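Local coordinates for protein Syntaxin1 (Monosiga brevicollis, PDB 2XHE) that probably acts as a SNAP receptor (SNARE) protein in exocytosis and forms a complex with its partner Unc18, at residues B[50-54]-B[139-143]; B[133-137]-B[253-257]. All coordinates share one frame. Residue numbers count along the deposited sequence, not the author numbering.

Contact 1 (B[50-54]-B[139-143]); sequences VKRIR and QHSSL
Arg54 makes the polar link between these two helices: NH1 donates to Gln139 OE1 at 3.1 Å, and NH2 of the same guanidinium reaches Gln139 OE1 at 3.2 Å, so one carbonyl oxygen sits in the fork at the edge of the group. The CA-to-CB bond of Arg54 points sideways, and the long chain, with chi1 m and chi2 t, curls back to the other helix. Gln139 is m at chi1 and chi2, with its CA-to-CB bond toward 50-54; its NE2 hydrogen-bonds Thr53 of the UNC18 chain, and Trp25 of UNC18 packs on both Arg54 and Gln139. Beneath the polar pair, Leu143 (m, t) lays CD2 over one face of the guanidinium, 3.7 Å from Arg54 CZ. Leu143 CD1, the other methyl, lies 3.5 Å from Val50 CB and 4.2 Å from Ile53 CG2. Val50 CG2 also comes within 4.0 Å of Gln139 OE1. Both segments are regular helix, their axes 11.3 Å apart and running the same way at 7°. The register pairs Val50 with Gln139 (CA to CA 7.4 Å) and Arg54 with Leu143 (CA to CA 7.5 Å). Helix 80-116 packs alongside, Ile111 touching Val50 and Asp107 touching Ile53. Near-parallel helices 44-72 (Ha) and 131-171 (Hc) with 80-116 (Hb) beside them are characteristic of the up-down-up Habc three-helix bundle of syntaxins.

Contact 2 (B[133-137]-B[253-257]); sequences LRIRQ and SVEQS
Here the first turns of the third Habc helix, 131-171, meet residues 253-257 at the short helix 250-255 of the SNARE region, an association of Habc with SNARE segment consistent with the closed form of syntaxin bound to its SM protein. Residues 133-137 are regular helix, with Gln137 N bonded to Leu133 O at 2.9 Å. Arg134 does most of the work. It points toward 253-257, Arg134 CA lying 7.1 Å from Ser253 CA, and runs out with chi1 m and chi2 t, then bends at chi3 (p). Arg134 CD lies 3.4 Å from Gln256 O, Arg134 NH2 is 3.6 Å from Ser253 OG and 3.9 Å from Val254 CA, and Ser257 OG sits over one guanidinium face, 3.7 Å from Arg134 NH1. These are packing contacts; the charge is met by UNC18, where Glu56 forms a salt bridge with NH1 and the Val55 carbonyl accepts from NH2. Ile135 turns away, onto Phe46 and Phe47 of helix 44-72. The CA-to-CB bond of Gln137 points toward 253-257, and its side chain lies loosely beside that of Gln256. Gln256 (phi/psi -93/36) and Ser257 (-84/161) have non-helical backbone angles, and Ser257 OG donates to Val254 O at 2.5 Å.

How the contacts relate
From the N terminus, the chain first runs through 50-54 on helix 44-72, then out and back through helix 80-116 before contact 1 closes that loop at 139-143. Contact 2 begins just ahead of that closure, at 133-137, and spans the rest of helix 131-171 and helix 214-237 before ending at 253-257. The two loops therefore cross, their segments alternating along the sequence. Helix 131-171 serves both: 133-137 and 139-143 are separated by Ser138 alone, and the contact centres are 15 Å apart. Contact 1 lies within the Habc bundle, joining helices 44-72 and 131-171, whereas contact 2 joins that bundle to the SNARE region, and UNC18 packs against both.

Contact 1 (B[50-54]-B[139-143])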
loop_
_atom_site.group_PDB
_atom_site.type_symbol
_atom_site.label_atom_id
_atom_site.label_comp_id
_atom_site.label_asym_id
_atom_site.label_seq_id
_atom_site.Cartn_x
_atom_site.Cartn_y
_atom_site.Cartn_z
ATOM N N VAL B 50 -17.380 6.556 -22.434
ATOM C CA VAL B 50 -17.022 5.860 -21.206
ATOM C C VAL B 50 -18.250 5.446 -20.386
ATOM O O VAL B 50 -18.260 4.365 -19.787
ATOM C CB VAL B 50 -15.864 6.534 -20.391
ATOM C CG1 VAL B 50 -14.617 6.664 -21.263
ATOM C CG2 VAL B 50 -16.252 7.873 -19.834
ATOM N N LYS B 51 -19.295 6.275 -20.397
ATOM C CA LYS B 51 -20.604 5.834 -19.910
ATOM C C LYS B 51 -21.004 4.551 -20.650
ATOM O O LYS B 51 -21.326 3.540 -20.019
ATOM C CB LYS B 51 -21.670 6.905 -20.122
ATOM C CG LYS B 51 -22.438 7.287 -18.860
ATOM C CD LYS B 51 -23.027 6.074 -18.174
ATOM C CE LYS B 51 -23.526 6.439 -16.786
ATOM N NZ LYS B 51 -24.537 5.458 -16.288
ATOM N N ARG B 52 -20.971 4.597 -21.984
ATOM C CA ARG B 52 -21.269 3.425 -22.804
ATOM C C ARG B 52 -20.451 2.208 -22.375
ATOM O O ARG B 52 -21.027 1.131 -22.170
ATOM C CB ARG B 52 -21.042 3.709 -24.296
ATOM C CG ARG B 52 -22.162 3.197 -25.218
ATOM C CD ARG B 52 -21.668 2.750 -26.595
ATOM N NE ARG B 52 -20.666 3.635 -27.190
ATOM C CZ ARG B 52 -20.865 4.918 -27.481
ATOM N NH1 ARG B 52 -19.886 5.633 -28.026
ATOM N NH2 ARG B 52 -22.037 5.493 -27.218
ATOM N N ILE B 53 -19.123 2.383 -22.252
ATOM C CA ILE B 53 -18.216 1.299 -21.857
ATOM C C ILE B 53 -18.551 0.784 -20.454
ATOM O O ILE B 53 -18.731 -0.425 -20.261
ATOM C CB ILE B 53 -16.702 1.713 -21.944
ATOM C CG1 ILE B 53 -16.326 2.136 -23.363
ATOM C CG2 ILE B 53 -15.770 0.575 -21.503
ATOM C CD1 ILE B 53 -15.137 3.026 -23.414
ATOM N N ARG B 54 -18.651 1.687 -19.478
ATOM C CA ARG B 54 -19.048 1.263 -18.134
ATOM C C ARG B 54 -20.332 0.442 -18.216
ATOM O O ARG B 54 -20.389 -0.684 -17.718
ATOM C CB ARG B 54 -19.250 2.445 -17.180
ATOM C CG ARG B 54 -18.026 3.295 -16.947
ATOM C CD ARG B 54 -18.041 3.927 -15.570
ATOM N NE ARG B 54 -16.677 4.077 -15.086
ATOM C CZ ARG B 54 -15.787 4.902 -15.626
ATOM N NH1 ARG B 54 -16.146 5.668 -16.653
ATOM N NH2 ARG B 54 -14.542 4.961 -15.141
ATOM N N GLN B 139 -9.182 7.557 -17.659
ATOM C CA GLN B 139 -10.374 6.831 -18.103
ATOM C C GLN B 139 -9.985 5.646 -18.989
ATOM O O GLN B 139 -10.456 4.517 -18.798
ATOM C CB GLN B 139 -11.327 7.747 -18.891
ATOM C CG GLN B 139 -12.020 8.859 -18.097
ATOM C CD GLN B 139 -13.087 8.348 -17.134
ATOM O OE1 GLN B 139 -13.432 7.167 -17.121
ATOM N NE2 GLN B 139 -13.604 9.248 -16.314
ATOM N N HIS B 140 -9.132 5.915 -19.970
ATOM C CA HIS B 140 -8.736 4.891 -20.927
ATOM C C HIS B 140 -8.065 3.706 -20.230
ATOM O O HIS B 140 -8.370 2.546 -20.523
ATOM C CB HIS B 140 -7.807 5.483 -21.986
ATOM C CG HIS B 140 -7.454 4.525 -23.080
ATOM N ND1 HIS B 140 -7.965 3.247 -23.140
ATOM C CD2 HIS B 140 -6.643 4.656 -24.155
ATOM C CE1 HIS B 140 -7.483 2.630 -24.205
ATOM N NE2 HIS B 140 -6.680 3.465 -24.839
ATOM N N SER B 141 -7.153 4.009 -19.304
ATOM C CA SER B 141 -6.429 2.983 -18.568
ATOM C C SER B 141 -7.362 2.177 -17.684
ATOM O O SER B 141 -7.456 0.954 -17.805
ATOM C CB SER B 141 -5.337 3.615 -17.713
ATOM O OG SER B 141 -4.320 4.164 -18.534
ATOM N N SER B 142 -8.053 2.871 -16.792
ATOM C CA SER B 142 -8.934 2.216 -15.840
ATOM C C SER B 142 -9.893 1.213 -16.508
ATOM O O SER B 142 -10.042 0.078 -16.043
ATOM C CB SER B 142 -9.709 3.265 -15.048
ATOM O OG SER B 142 -10.524 2.653 -14.065
ATOM N N LEU B 143 -10.532 1.632 -17.596
ATOM C CA LEU B 143 -11.582 0.829 -18.216
ATOM C C LEU B 143 -11.031 -0.369 -18.991
ATOM O O LEU B 143 -11.638 -1.450 -19.007
ATOM C CB LEU B 143 -12.468 1.702 -19.121
ATOM C CG LEU B 143 -13.346 2.735 -18.403
ATOM C CD1 LEU B 143 -13.970 3.707 -19.388
ATOM C CD2 LEU B 143 -14.420 2.051 -17.564
#

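Contact 2 (B[133-137]-B[253-257])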
loop_
_atom_site.group_PDB
_atom_site.type_symbol
_atom_site.label_atom_id
_atom_site.label_comp_id
_atom_site.label_asym_id
_atom_site.label_seq_id
_atom_site.Cartn_x
_atom_site.Cartn_y
_atom_site.Cartn_z
ATOM N N LEU B 133 -6.488 15.827 -21.495
ATOM C CA LEU B 133 -5.715 14.630 -21.815
ATOM C C LEU B 133 -5.444 13.756 -20.582
ATOM O O LEU B 133 -5.421 12.525 -20.680
ATOM C CB LEU B 133 -4.412 15.005 -22.540
ATOM C CG LEU B 133 -3.461 13.866 -22.912
ATOM C CD1 LEU B 133 -4.166 12.808 -23.727
ATOM C CD2 LEU B 133 -2.271 14.403 -23.672
ATOM N N ARG B 134 -5.252 14.388 -19.427
ATOM C CA ARG B 134 -5.085 13.649 -18.178
ATOM C C ARG B 134 -6.304 12.773 -17.881
ATOM O O ARG B 134 -6.160 11.576 -17.605
ATOM C CB ARG B 134 -4.824 14.606 -17.016
ATOM C CG ARG B 134 -3.426 15.221 -17.004
ATOM C CD ARG B 134 -3.295 16.247 -15.886
ATOM N NE ARG B 134 -3.718 15.686 -14.606
ATOM C CZ ARG B 134 -4.305 16.387 -13.642
ATOM N NH1 ARG B 134 -4.543 17.682 -13.812
ATOM N NH2 ARG B 134 -4.663 15.789 -12.514
ATOM N N ILE B 135 -7.493 13.380 -17.942
ATOM C CA ILE B 135 -8.760 12.680 -17.745
ATOM C C ILE B 135 -8.938 11.555 -18.754
ATOM O O ILE B 135 -9.276 10.430 -18.392
ATOM C CB ILE B 135 -9.955 13.648 -17.849
ATOM C CG1 ILE B 135 -10.057 14.496 -16.582
ATOM C CG2 ILE B 135 -11.262 12.894 -18.072
ATOM C CD1 ILE B 135 -10.848 15.767 -16.757
ATOM N N ARG B 136 -8.708 11.859 -20.023
ATOM C CA ARG B 136 -8.812 10.845 -21.063
ATOM C C ARG B 136 -7.924 9.637 -20.759
ATOM O O ARG B 136 -8.345 8.490 -20.909
ATOM C CB ARG B 136 -8.438 11.439 -22.424
ATOM C CG ARG B 136 -9.351 12.561 -22.901
ATOM C CD ARG B 136 -8.852 13.162 -24.212
ATOM N NE ARG B 136 -9.966 13.450 -25.106
ATOM C CZ ARG B 136 -10.478 12.575 -25.964
ATOM N NH1 ARG B 136 -9.959 11.359 -26.052
ATOM N NH2 ARG B 136 -11.508 12.919 -26.727
ATOM N N GLN B 137 -6.693 9.903 -20.329
ATOM C CA GLN B 137 -5.728 8.843 -20.059
ATOM C C GLN B 137 -6.089 7.975 -18.857
ATOM O O GLN B 137 -5.945 6.757 -18.920
ATOM C CB GLN B 137 -4.321 9.414 -19.912
ATOM C CG GLN B 137 -3.688 9.788 -21.241
ATOM C CD GLN B 137 -2.372 10.532 -21.091
ATOM O OE1 GLN B 137 -2.001 10.960 -19.993
ATOM N NE2 GLN B 137 -1.666 10.699 -22.205
ATOM N N SER B 253 -0.625 11.114 -11.508
ATOM C CA SER B 253 -1.506 11.971 -12.302
ATOM C C SER B 253 -1.352 13.450 -11.916
ATOM O O SER B 253 -0.989 14.279 -12.750
ATOM C CB SER B 253 -2.974 11.529 -12.182
ATOM O OG SER B 253 -3.843 12.361 -12.942
ATOM N N VAL B 254 -1.607 13.773 -10.650
ATOM C CA VAL B 254 -1.591 15.167 -10.192
ATOM C C VAL B 254 -0.211 15.853 -10.245
ATOM O O VAL B 254 -0.107 17.059 -10.044
ATOM C CB VAL B 254 -2.298 15.322 -8.809
ATOM C CG1 VAL B 254 -2.130 14.075 -7.982
ATOM C CG2 VAL B 254 -1.836 16.576 -8.058
ATOM N N GLU B 255 0.838 15.093 -10.547
ATOM C CA GLU B 255 2.163 15.668 -10.760
ATOM C C GLU B 255 2.274 16.288 -12.156
ATOM O O GLU B 255 2.975 17.279 -12.348
ATOM C CB GLU B 255 3.254 14.612 -10.579
ATOM C CG GLU B 255 4.652 15.085 -10.988
ATOM C CD GLU B 255 5.519 13.969 -11.568
ATOM O OE1 GLU B 255 4.985 12.866 -11.826
ATOM O OE2 GLU B 255 6.732 14.201 -11.775
ATOM N N GLN B 256 1.581 15.707 -13.129
ATOM C CA GLN B 256 1.617 16.236 -14.491
ATOM C C GLN B 256 0.484 17.234 -14.796
ATOM O O GLN B 256 -0.038 17.271 -15.912
ATOM C CB GLN B 256 1.626 15.091 -15.513
ATOM C CG GLN B 256 0.559 14.032 -15.277
ATOM C CD GLN B 256 0.586 12.922 -16.309
ATOM O OE1 GLN B 256 1.302 12.999 -17.303
ATOM N NE2 GLN B 256 -0.203 11.880 -16.077
ATOM N N SER B 257 0.121 18.045 -13.804
ATOM C CA SER B 257 -0.928 19.053 -13.953
ATOM C C SER B 257 -0.384 20.334 -14.564
ATOM O O SER B 257 0.821 20.574 -14.523
ATOM C CB SER B 257 -1.522 19.386 -12.593
ATOM O OG SER B 257 -1.533 18.238 -11.777
#